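Local coordinates for protein glucoamylase (Thermoanaerobacterium thermosaccharolyticum, PDB 1LF6) that hydrolyses terminal alpha-1,4-linked glucose residues from the non-reducing ends of glucan chains and belongs to glycoside hydrolase family 15, at residues G356-A361 / Y406-Y411; K150-Y155 / N207-D212; Y609-A612 / D616-P619. All coordinates share one frame; numbering follows the deposited sequence.

Along the chain contact 2 comes first, in the N-terminal beta-sandwich region, followed by contacts 1 and 3, both within the family 15 range that forms the (alpha/alpha) barrel. Contact 2 sets helix 209-216 against strand 150-157. Contact 1 joins the start of helix 358-375 to the end of helix 395-407, and contact 3 closes the short turn between helices 600-612 and 618-627. The centres of contacts 1 and 3 are about 25 Å apart; that of contact 2 lies about 50 and 52 Å from them, across the centre of the chain. None touches another, so they are separate packing points in the two parts of the enzyme, all away from the probable catalytic residues.

Contact 1: G356-A361 / Y406-Y411; sequences GDVDSA and YRLKRY
Leu408 points its forked end at the first turn of helix 358-375, where CD2 meets Val358 and brushes Ala361 CB while CD1 lies against the end of Ala361. CD2 is 3.8 Å from CG1 of Val358, the two side chains running past one another in opposing senses. Leu408 CD1 is 3.8 Å from the carbonyl O of Ala361 and 4.1 Å from its CB. On the Val358 side, CG1 stands anti to the backbone N (chi1 -178°), which carries this methyl to Leu408. An alanine at Leu408 removes both branches and would probably leave a gap beside Val358 CG1 and the CB of Ala361. Both segments lie where the chain changes helix. Gly356 closes helix 342-355 in a Schellman motif, and Asp357 at once N-caps the next helix, its OD2 accepting from Ser360 N at 3.1 Å from above the carboxylate plane. A second Schellman motif, at Lys409, ends helix 395-407 just beyond Leu408. Nearby, Arg410 forms salt bridges with Asp366 and Asp412. Ile353 of helix 342-355 touches both Ala361 and Leu408, and Leu365 also touches Leu408, placing the contact among three helices of the (alpha/alpha) barrel.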
ATOM      1  N   GLY A 356       1.072   3.398  20.277  1.00 24.13           N
ATOM      2  CA  GLY A 356       0.487   4.372  21.179  1.00 25.00           C
ATOM      3  C   GLY A 356      -0.571   5.261  20.549  1.00 26.19           C
ATOM      4  O   GLY A 356      -1.159   6.101  21.232  1.00 29.00           O
ATOM      5  N   ASP A 357      -0.819   5.091  19.255  1.00 24.33           N
ATOM      6  CA  ASP A 357      -1.834   5.887  18.568  1.00 22.81           C
ATOM      7  C   ASP A 357      -3.160   5.136  18.633  1.00 21.71           C
ATOM      8  O   ASP A 357      -3.645   4.583  17.638  1.00 20.85           O
ATOM      9  CB  ASP A 357      -1.432   6.131  17.110  1.00 23.42           C
ATOM     10  CG  ASP A 357      -2.436   6.996  16.359  1.00 23.77           C
ATOM     11  OD1 ASP A 357      -2.219   7.226  15.152  1.00 21.32           O
ATOM     12  OD2 ASP A 357      -3.436   7.444  16.969  1.00 23.03           O
ATOM     13  N   VAL A 358      -3.741   5.118  19.826  1.00 21.28           N
ATOM     14  CA  VAL A 358      -5.004   4.435  20.064  1.00 21.46           C
ATOM     15  C   VAL A 358      -6.154   5.038  19.260  1.00 22.05           C
ATOM     16  O   VAL A 358      -7.033   4.311  18.800  1.00 22.91           O
ATOM     17  CB  VAL A 358      -5.345   4.457  21.572  1.00 20.47           C
ATOM     18  CG1 VAL A 358      -6.643   3.712  21.838  1.00 20.26           C
ATOM     19  CG2 VAL A 358      -4.208   3.822  22.348  1.00 21.76           C
ATOM     20  N   ASP A 359      -6.140   6.357  19.084  1.00 21.83           N
ATOM     21  CA  ASP A 359      -7.189   7.050  18.328  1.00 21.50           C
ATOM     22  C   ASP A 359      -7.355   6.491  16.920  1.00 21.21           C
ATOM     23  O   ASP A 359      -8.475   6.279  16.451  1.00 19.20           O
ATOM     24  CB  ASP A 359      -6.874   8.546  18.226  1.00 25.31           C
ATOM     25  CG  ASP A 359      -7.030   9.276  19.554  1.00 27.54           C
ATOM     26  OD1 ASP A 359      -6.572  10.431  19.644  1.00 30.03           O
ATOM     27  OD2 ASP A 359      -7.615   8.702  20.495  1.00 29.05           O
ATOM     28  N   SER A 360      -6.235   6.272  16.239  1.00 21.14           N
ATOM     29  CA  SER A 360      -6.277   5.741  14.884  1.00 20.36           C
ATOM     30  C   SER A 360      -6.878   4.338  14.848  1.00 19.88           C
ATOM     31  O   SER A 360      -7.638   4.013  13.940  1.00 20.93           O
ATOM     32  CB  SER A 360      -4.880   5.724  14.275  1.00 18.89           C
ATOM     33  OG  SER A 360      -4.418   7.047  14.048  1.00 22.63           O
ATOM     34  N   ALA A 361      -6.537   3.510  15.832  1.00 19.53           N
ATOM     35  CA  ALA A 361      -7.072   2.156  15.893  1.00 19.10           C
ATOM     36  C   ALA A 361      -8.585   2.204  16.116  1.00 19.75           C
ATOM     37  O   ALA A 361      -9.339   1.459  15.485  1.00 18.90           O
ATOM     38  CB  ALA A 361      -6.402   1.380  17.010  1.00 19.47           C
ATOM     39  N   TYR A 406     -12.243  -6.046  21.568  1.00 20.61           N
ATOM     40  CA  TYR A 406     -11.811  -6.508  22.873  1.00 21.48           C
ATOM     41  C   TYR A 406     -10.539  -5.805  23.346  1.00 21.19           C
ATOM     42  O   TYR A 406     -10.465  -5.342  24.480  1.00 20.94           O
ATOM     43  CB  TYR A 406     -11.583  -8.022  22.849  1.00 22.58           C
ATOM     44  CG  TYR A 406     -10.760  -8.510  24.014  1.00 25.69           C
ATOM     45  CD1 TYR A 406      -9.399  -8.777  23.865  1.00 25.86           C
ATOM     46  CD2 TYR A 406     -11.324  -8.638  25.283  1.00 27.64           C
ATOM     47  CE1 TYR A 406      -8.620  -9.150  24.947  1.00 29.30           C
ATOM     48  CE2 TYR A 406     -10.553  -9.009  26.374  1.00 29.50           C
ATOM     49  CZ  TYR A 406      -9.203  -9.259  26.198  1.00 31.02           C
ATOM     50  OH  TYR A 406      -8.433  -9.582  27.284  1.00 36.40           O
ATOM     51  N   ARG A 407      -9.534  -5.734  22.480  1.00 22.32           N
ATOM     52  CA  ARG A 407      -8.281  -5.094  22.851  1.00 22.75           C
ATOM     53  C   ARG A 407      -8.432  -3.596  23.100  1.00 21.91           C
ATOM     54  O   ARG A 407      -7.717  -3.024  23.920  1.00 21.49           O
ATOM     55  CB  ARG A 407      -7.220  -5.354  21.780  1.00 25.99           C
ATOM     56  CG  ARG A 407      -6.802  -6.814  21.691  1.00 29.27           C
ATOM     57  CD  ARG A 407      -5.452  -6.934  21.019  1.00 31.02           C
ATOM     58  NE  ARG A 407      -4.416  -6.271  21.803  1.00 30.70           N
ATOM     59  CZ  ARG A 407      -3.421  -5.568  21.278  1.00 30.16           C
ATOM     60  NH1 ARG A 407      -3.326  -5.432  19.963  1.00 31.11           N
ATOM     61  NH2 ARG A 407      -2.524  -4.996  22.068  1.00 29.95           N
ATOM     62  N   LEU A 408      -9.359  -2.960  22.392  1.00 20.91           N
ATOM     63  CA  LEU A 408      -9.595  -1.535  22.576  1.00 21.61           C
ATOM     64  C   LEU A 408     -10.621  -1.319  23.692  1.00 22.05           C
ATOM     65  O   LEU A 408     -10.986  -0.187  24.002  1.00 21.55           O
ATOM     66  CB  LEU A 408     -10.091  -0.907  21.269  1.00 19.56           C
ATOM     67  CG  LEU A 408      -8.994  -0.701  20.213  1.00 19.91           C
ATOM     68  CD1 LEU A 408      -9.596  -0.281  18.891  1.00 18.00           C
ATOM     69  CD2 LEU A 408      -8.020   0.343  20.709  1.00 19.33           C
ATOM     70  N   LYS A 409     -11.067  -2.418  24.298  1.00 23.93           N
ATOM     71  CA  LYS A 409     -12.049  -2.375  25.374  1.00 25.85           C
ATOM     72  C   LYS A 409     -13.279  -1.573  24.984  1.00 26.35           C
ATOM     73  O   LYS A 409     -13.858  -0.851  25.800  1.00 26.24           O
ATOM     74  CB  LYS A 409     -11.420  -1.796  26.646  1.00 28.08           C
ATOM     75  CG  LYS A 409     -10.327  -2.680  27.220  1.00 30.52           C
ATOM     76  CD  LYS A 409      -9.789  -2.136  28.527  1.00 33.98           C
ATOM     77  CE  LYS A 409      -8.733  -3.070  29.110  1.00 35.26           C
ATOM     78  NZ  LYS A 409      -8.243  -2.598  30.438  1.00 38.57           N
ATOM     79  N   ARG A 410     -13.678  -1.710  23.725  1.00 25.61           N
ATOM     80  CA  ARG A 410     -14.845  -1.012  23.204  1.00 25.07           C
ATOM     81  C   ARG A 410     -16.085  -1.874  23.375  1.00 23.98           C
ATOM     82  O   ARG A 410     -16.667  -2.357  22.400  1.00 25.20           O
ATOM     83  CB  ARG A 410     -14.630  -0.678  21.722  1.00 23.20           C
ATOM     84  CG  ARG A 410     -13.548   0.364  21.486  1.00 21.86           C
ATOM     85  CD  ARG A 410     -13.997   1.710  22.020  1.00 20.37           C
ATOM     86  NE  ARG A 410     -15.252   2.122  21.397  1.00 19.23           N
ATOM     87  CZ  ARG A 410     -15.348   2.665  20.190  1.00 18.30           C
ATOM     88  NH1 ARG A 410     -14.281   2.879  19.458  1.00 21.01           N
ATOM     89  NH2 ARG A 410     -16.517   2.989  19.693  1.00 19.27           N
ATOM     90  N   TYR A 411     -16.491  -2.053  24.626  1.00 24.26           N
ATOM     91  CA  TYR A 411     -17.660  -2.867  24.951  1.00 24.13           C
ATOM     92  C   TYR A 411     -18.954  -2.194  24.527  1.00 24.29           C
ATOM     93  O   TYR A 411     -20.033  -2.793  24.576  1.00 27.14           O
ATOM     94  CB  TYR A 411     -17.691  -3.149  26.457  1.00 23.39           C
ATOM     95  CG  TYR A 411     -16.367  -3.618  27.005  1.00 23.36           C
ATOM     96  CD1 TYR A 411     -15.613  -4.577  26.327  1.00 22.17           C
ATOM     97  CD2 TYR A 411     -15.868  -3.113  28.205  1.00 23.02           C
ATOM     98  CE1 TYR A 411     -14.394  -5.021  26.830  1.00 23.27           C
ATOM     99  CE2 TYR A 411     -14.649  -3.552  28.717  1.00 23.31           C
ATOM    100  CZ  TYR A 411     -13.919  -4.504  28.027  1.00 22.92           C
ATOM    101  OH  TYR A 411     -12.724  -4.952  28.532  1.00 22.34           O
TER

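Contact 2: K150-Y155 / N207-D212; sequences KLYLAY and NDIMTD
Ile209 meets Tyr152 and Ala154 through an unusual first torsion: chi1, measured to CG1, is -147°, off the staggered positions, and leaves CG2 flanked by the backbone N and C, while chi2 of -63° turns CD1 along the strand toward Tyr152. The two ends of the isoleucine thus serve different partners. CG2 rests 3.8 Å from the CB of Ala154, and CD1 lies 4.0 Å from the CB of Tyr152. The same CD1 is also 4.0 Å from Tyr152 CD2, so it sits by the root of the tyrosine and meets the ring at a slant. Tyr152 and Ala154, two residues apart, present their CB atoms on the same side of strand 150-157, the side on which helix 209-216 lies. Leu151, Leu153 and Tyr155 alternate with them and pack against strand 243-251 of the other sheet, as expected of a strand in a beta sandwich. Asp208 holds the N-cap position just before Ile209, and Asp212 N donates to Asp208 O at 2.9 Å in the first helical turn. All three touching residues are buried and meet through carbon atoms alone; between these two segments the contact is apolar, so it rests on shape and exclusion of water.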
ATOM      1  N   LYS A 150      18.624  21.313 -22.563  1.00 41.50           N
ATOM      2  CA  LYS A 150      17.231  21.739 -22.576  1.00 41.21           C
ATOM      3  C   LYS A 150      16.513  20.845 -21.572  1.00 40.34           C
ATOM      4  O   LYS A 150      16.757  19.641 -21.523  1.00 40.51           O
ATOM      5  CB  LYS A 150      16.608  21.559 -23.965  1.00 42.34           C
ATOM      6  CG  LYS A 150      17.017  22.595 -25.005  1.00 43.97           C
ATOM      7  CD  LYS A 150      18.459  22.417 -25.453  1.00 45.34           C
ATOM      8  CE  LYS A 150      18.793  23.377 -26.589  1.00 46.49           C
ATOM      9  NZ  LYS A 150      20.237  23.341 -26.953  1.00 45.01           N
ATOM     10  N   LEU A 151      15.633  21.431 -20.770  1.00 38.80           N
ATOM     11  CA  LEU A 151      14.905  20.661 -19.773  1.00 37.04           C
ATOM     12  C   LEU A 151      13.406  20.749 -20.011  1.00 35.52           C
ATOM     13  O   LEU A 151      12.846  21.843 -20.106  1.00 35.57           O
ATOM     14  CB  LEU A 151      15.236  21.175 -18.370  1.00 35.82           C
ATOM     15  CG  LEU A 151      14.584  20.434 -17.205  1.00 35.25           C
ATOM     16  CD1 LEU A 151      15.135  19.019 -17.111  1.00 34.53           C
ATOM     17  CD2 LEU A 151      14.853  21.195 -15.917  1.00 35.90           C
ATOM     18  N   TYR A 152      12.759  19.592 -20.109  1.00 34.73           N
ATOM     19  CA  TYR A 152      11.322  19.552 -20.337  1.00 33.42           C
ATOM     20  C   TYR A 152      10.606  18.745 -19.261  1.00 31.69           C
ATOM     21  O   TYR A 152      11.132  17.754 -18.754  1.00 30.62           O
ATOM     22  CB  TYR A 152      11.016  18.961 -21.718  1.00 35.29           C
ATOM     23  CG  TYR A 152      11.801  19.596 -22.848  1.00 37.14           C
ATOM     24  CD1 TYR A 152      13.089  19.161 -23.156  1.00 36.98           C
ATOM     25  CD2 TYR A 152      11.263  20.645 -23.596  1.00 37.36           C
ATOM     26  CE1 TYR A 152      13.823  19.753 -24.181  1.00 37.05           C
ATOM     27  CE2 TYR A 152      11.989  21.246 -24.623  1.00 37.22           C
ATOM     28  CZ  TYR A 152      13.270  20.795 -24.908  1.00 38.10           C
ATOM     29  OH  TYR A 152      14.001  21.391 -25.913  1.00 38.10           O
ATOM     30  N   LEU A 153       9.401  19.187 -18.922  1.00 31.09           N
ATOM     31  CA  LEU A 153       8.581  18.533 -17.913  1.00 30.48           C
ATOM     32  C   LEU A 153       7.394  17.874 -18.606  1.00 29.29           C
ATOM     33  O   LEU A 153       6.686  18.520 -19.381  1.00 29.37           O
ATOM     34  CB  LEU A 153       8.080  19.565 -16.897  1.00 31.40           C
ATOM     35  CG  LEU A 153       7.256  19.051 -15.711  1.00 32.60           C
ATOM     36  CD1 LEU A 153       8.117  18.132 -14.863  1.00 34.46           C
ATOM     37  CD2 LEU A 153       6.753  20.224 -14.879  1.00 32.92           C
ATOM     38  N   ALA A 154       7.180  16.590 -18.329  1.00 28.12           N
ATOM     39  CA  ALA A 154       6.072  15.848 -18.929  1.00 27.68           C
ATOM     40  C   ALA A 154       5.099  15.390 -17.852  1.00 27.63           C
ATOM     41  O   ALA A 154       5.423  14.536 -17.028  1.00 28.33           O
ATOM     42  CB  ALA A 154       6.600  14.648 -19.705  1.00 26.51           C
ATOM     43  N   TYR A 155       3.909  15.978 -17.864  1.00 28.25           N
ATOM     44  CA  TYR A 155       2.861  15.660 -16.904  1.00 28.85           C
ATOM     45  C   TYR A 155       1.817  14.767 -17.566  1.00 30.05           C
ATOM     46  O   TYR A 155       1.233  15.143 -18.581  1.00 31.31           O
ATOM     47  CB  TYR A 155       2.207  16.958 -16.416  1.00 27.98           C
ATOM     48  CG  TYR A 155       0.905  16.773 -15.672  1.00 28.11           C
ATOM     49  CD1 TYR A 155       0.823  15.933 -14.564  1.00 28.48           C
ATOM     50  CD2 TYR A 155      -0.250  17.449 -16.073  1.00 27.75           C
ATOM     51  CE1 TYR A 155      -0.374  15.770 -13.870  1.00 27.42           C
ATOM     52  CE2 TYR A 155      -1.450  17.295 -15.385  1.00 28.39           C
ATOM     53  CZ  TYR A 155      -1.504  16.453 -14.284  1.00 26.75           C
ATOM     54  OH  TYR A 155      -2.684  16.303 -13.597  1.00 26.72           O
ATOM     55  N   ASN A 207       1.884  12.741 -30.797  1.00 40.70           N
ATOM     56  CA  ASN A 207       2.553  14.033 -30.895  1.00 40.54           C
ATOM     57  C   ASN A 207       2.779  14.642 -29.515  1.00 40.50           C
ATOM     58  O   ASN A 207       2.719  15.860 -29.342  1.00 40.46           O
ATOM     59  CB  ASN A 207       1.744  14.998 -31.767  1.00 40.35           C
ATOM     60  CG  ASN A 207       0.270  15.007 -31.419  1.00 41.58           C
ATOM     61  OD1 ASN A 207      -0.107  15.074 -30.247  1.00 40.26           O
ATOM     62  ND2 ASN A 207      -0.575  14.952 -32.440  1.00 41.23           N
ATOM     63  N   ASP A 208       3.037  13.781 -28.537  1.00 40.19           N
ATOM     64  CA  ASP A 208       3.293  14.222 -27.172  1.00 40.44           C
ATOM     65  C   ASP A 208       4.716  14.765 -27.080  1.00 40.74           C
ATOM     66  O   ASP A 208       5.532  14.549 -27.977  1.00 40.82           O
ATOM     67  CB  ASP A 208       3.121  13.056 -26.195  1.00 39.86           C
ATOM     68  CG  ASP A 208       3.921  11.833 -26.602  1.00 38.88           C
ATOM     69  OD1 ASP A 208       4.659  11.300 -25.754  1.00 40.35           O
ATOM     70  OD2 ASP A 208       3.801  11.403 -27.768  1.00 39.29           O
ATOM     71  N   ILE A 209       5.010  15.455 -25.986  1.00 40.60           N
ATOM     72  CA  ILE A 209       6.325  16.049 -25.781  1.00 39.80           C
ATOM     73  C   ILE A 209       7.464  15.034 -25.961  1.00 40.29           C
ATOM     74  O   ILE A 209       8.473  15.335 -26.599  1.00 39.99           O
ATOM     75  CB  ILE A 209       6.391  16.723 -24.371  1.00 39.60           C
ATOM     76  CG1 ILE A 209       7.291  17.965 -24.414  1.00 40.07           C
ATOM     77  CG2 ILE A 209       6.855  15.730 -23.322  1.00 36.72           C
ATOM     78  CD1 ILE A 209       8.738  17.698 -24.745  1.00 40.20           C
ATOM     79  N   MET A 210       7.295  13.828 -25.425  1.00 40.87           N
ATOM     80  CA  MET A 210       8.324  12.792 -25.529  1.00 42.21           C
ATOM     81  C   MET A 210       8.602  12.406 -26.980  1.00 42.63           C
ATOM     82  O   MET A 210       9.755  12.262 -27.379  1.00 43.22           O
ATOM     83  CB  MET A 210       7.898  11.547 -24.740  1.00 44.03           C
ATOM     84  CG  MET A 210       8.943  10.438 -24.680  1.00 47.55           C
ATOM     85  SD  MET A 210      10.390  10.861 -23.679  1.00 52.13           S
ATOM     86  CE  MET A 210      11.577  11.266 -24.932  1.00 49.73           C
ATOM     87  N   THR A 211       7.544  12.237 -27.767  1.00 42.42           N
ATOM     88  CA  THR A 211       7.699  11.860 -29.168  1.00 43.31           C
ATOM     89  C   THR A 211       8.311  13.007 -29.966  1.00 43.27           C
ATOM     90  O   THR A 211       9.139  12.794 -30.853  1.00 42.50           O
ATOM     91  CB  THR A 211       6.342  11.486 -29.809  1.00 43.80           C
ATOM     92  OG1 THR A 211       5.713  10.449 -29.045  1.00 45.11           O
ATOM     93  CG2 THR A 211       6.548  10.996 -31.241  1.00 42.70           C
ATOM     94  N   ASP A 212       7.894  14.225 -29.644  1.00 43.42           N
ATOM     95  CA  ASP A 212       8.388  15.411 -30.329  1.00 43.60           C
ATOM     96  C   ASP A 212       9.902  15.522 -30.194  1.00 43.60           C
ATOM     97  O   ASP A 212      10.587  15.898 -31.145  1.00 42.86           O
ATOM     98  CB  ASP A 212       7.718  16.663 -29.752  1.00 44.28           C
ATOM     99  CG  ASP A 212       7.932  17.895 -30.614  1.00 45.14           C
ATOM    100  OD1 ASP A 212       7.452  18.982 -30.224  1.00 43.58           O
ATOM    101  OD2 ASP A 212       8.574  17.780 -31.679  1.00 46.09           O
TER

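Contact 3: Y609-A612 / D616-P619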
ATOM      1  N   TYR A 609       6.391 -15.613  15.941  1.00 16.16           N
ATOM      2  CA  TYR A 609       6.245 -16.947  16.511  1.00 16.93           C
ATOM      3  C   TYR A 609       7.464 -17.269  17.374  1.00 16.18           C
ATOM      4  O   TYR A 609       7.332 -17.831  18.460  1.00 17.21           O
ATOM      5  CB  TYR A 609       6.110 -18.019  15.424  1.00 16.16           C
ATOM      6  CG  TYR A 609       6.452 -19.395  15.956  1.00 16.99           C
ATOM      7  CD1 TYR A 609       7.733 -19.922  15.805  1.00 15.70           C
ATOM      8  CD2 TYR A 609       5.522 -20.127  16.700  1.00 16.89           C
ATOM      9  CE1 TYR A 609       8.090 -21.141  16.387  1.00 17.14           C
ATOM     10  CE2 TYR A 609       5.865 -21.346  17.287  1.00 17.77           C
ATOM     11  CZ  TYR A 609       7.154 -21.848  17.128  1.00 19.76           C
ATOM     12  OH  TYR A 609       7.515 -23.040  17.720  1.00 18.70           O
ATOM     13  N   GLU A 610       8.647 -16.912  16.888  1.00 18.02           N
ATOM     14  CA  GLU A 610       9.865 -17.187  17.632  1.00 19.04           C
ATOM     15  C   GLU A 610       9.815 -16.550  19.019  1.00 18.83           C
ATOM     16  O   GLU A 610      10.265 -17.152  19.993  1.00 20.37           O
ATOM     17  CB  GLU A 610      11.086 -16.709  16.846  1.00 20.28           C
ATOM     18  CG  GLU A 610      11.343 -17.506  15.562  1.00 21.45           C
ATOM     19  CD  GLU A 610      11.601 -18.992  15.818  1.00 22.54           C
ATOM     20  OE1 GLU A 610      12.374 -19.305  16.743  1.00 21.30           O
ATOM     21  OE2 GLU A 610      11.046 -19.844  15.087  1.00 21.18           O
ATOM     22  N   ILE A 611       9.261 -15.344  19.116  1.00 18.49           N
ATOM     23  CA  ILE A 611       9.143 -14.677  20.404  1.00 17.56           C
ATOM     24  C   ILE A 611       8.245 -15.526  21.301  1.00 18.87           C
ATOM     25  O   ILE A 611       8.563 -15.764  22.471  1.00 17.81           O
ATOM     26  CB  ILE A 611       8.536 -13.260  20.262  1.00 18.70           C
ATOM     27  CG1 ILE A 611       9.515 -12.354  19.498  1.00 18.71           C
ATOM     28  CG2 ILE A 611       8.237 -12.671  21.647  1.00 17.70           C
ATOM     29  CD1 ILE A 611       9.018 -10.935  19.291  1.00 16.35           C
ATOM     30  N   ALA A 612       7.125 -15.983  20.752  1.00 18.38           N
ATOM     31  CA  ALA A 612       6.197 -16.830  21.501  1.00 17.10           C
ATOM     32  C   ALA A 612       6.931 -18.071  22.000  1.00 16.11           C
ATOM     33  O   ALA A 612       6.620 -18.595  23.070  1.00 17.50           O
ATOM     34  CB  ALA A 612       5.034 -17.243  20.605  1.00 17.48           C
ATOM     35  N   ASP A 616      15.131 -15.408  20.573  1.00 26.75           N
ATOM     36  CA  ASP A 616      15.471 -14.080  20.065  1.00 25.36           C
ATOM     37  C   ASP A 616      14.901 -13.930  18.662  1.00 23.33           C
ATOM     38  O   ASP A 616      15.011 -14.839  17.839  1.00 23.86           O
ATOM     39  CB  ASP A 616      16.995 -13.897  20.032  1.00 28.50           C
ATOM     40  CG  ASP A 616      17.407 -12.453  19.798  1.00 30.64           C
ATOM     41  OD1 ASP A 616      18.590 -12.217  19.472  1.00 33.24           O
ATOM     42  OD2 ASP A 616      16.557 -11.547  19.950  1.00 30.70           O
ATOM     43  N   ALA A 617      14.293 -12.782  18.390  1.00 22.00           N
ATOM     44  CA  ALA A 617      13.706 -12.528  17.086  1.00 21.02           C
ATOM     45  C   ALA A 617      14.463 -11.444  16.325  1.00 20.47           C
ATOM     46  O   ALA A 617      14.082 -11.070  15.211  1.00 19.97           O
ATOM     47  CB  ALA A 617      12.250 -12.125  17.251  1.00 20.49           C
ATOM     48  N   THR A 618      15.543 -10.949  16.921  1.00 19.33           N
ATOM     49  CA  THR A 618      16.350  -9.899  16.302  1.00 19.80           C
ATOM     50  C   THR A 618      16.696 -10.180  14.836  1.00 19.08           C
ATOM     51  O   THR A 618      16.577  -9.301  13.988  1.00 19.40           O
ATOM     52  CB  THR A 618      17.646  -9.652  17.112  1.00 19.60           C
ATOM     53  OG1 THR A 618      17.294  -9.285  18.450  1.00 18.82           O
ATOM     54  CG2 THR A 618      18.469  -8.521  16.488  1.00 20.46           C
ATOM     55  N   PRO A 619      17.125 -11.412  14.513  1.00 20.87           N
ATOM     56  CA  PRO A 619      17.454 -11.689  13.110  1.00 19.75           C
ATOM     57  C   PRO A 619      16.266 -11.496  12.160  1.00 20.19           C
ATOM     58  O   PRO A 619      16.451 -11.192  10.984  1.00 20.10           O
ATOM     59  CB  PRO A 619      17.963 -13.131  13.146  1.00 21.70           C
ATOM     60  CG  PRO A 619      17.345 -13.697  14.380  1.00 22.11           C
ATOM     61  CD  PRO A 619      17.431 -12.574  15.362  1.00 21.39           C
TER
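Ile611 and Ala617 form the tight part of this contact, where the chain turns back between two helices. The CB of Ala617 points at helix 600-612 and lies 3.5 Å from Ile611 CG1, a close approach for two saturated carbons. Ile611 CD1 lies 4.0 Å from the same Ala617 CB. With CG1 beside the backbone N (chi1 -67°) and the chain then fully extended (chi2 180°), the longer branch of the isoleucine runs alongside Ala617, while CG2 is turned elsewhere. Both residues are buried.

One residue earlier on each segment the fit is much looser. Glu610 CB comes no nearer than 4.5 Å to the backbone O of Asp616, and Asp616 is exposed, the bond from its CA to CB leading away from helix 600-612. Its carboxylate turns instead to the start of helix 618-627: OD2 accepts a weak capping bond from Thr618 N at 3.2 Å, nearly straight at 165°. The hydroxyl OG1 of Thr618 lies 2.8 Å from Asp616 OD2 and also has Asn666 OD1 within bonding distance. On the other segment the carboxylate of Glu610 turns back along its own helix, where OE2 lies in the plane of the Tyr609 ring, at its edge, and makes a long, weak ion pair with Arg606.

Tyr609 packs in another direction, against Ile552, Leu553 and Leu556 of helix 550-562. The turn links helices 600-612 and 618-627 in the barrel domain, with helix 653-668 covering its apolar side through Leu662, which touches both Ile611 and Ala617.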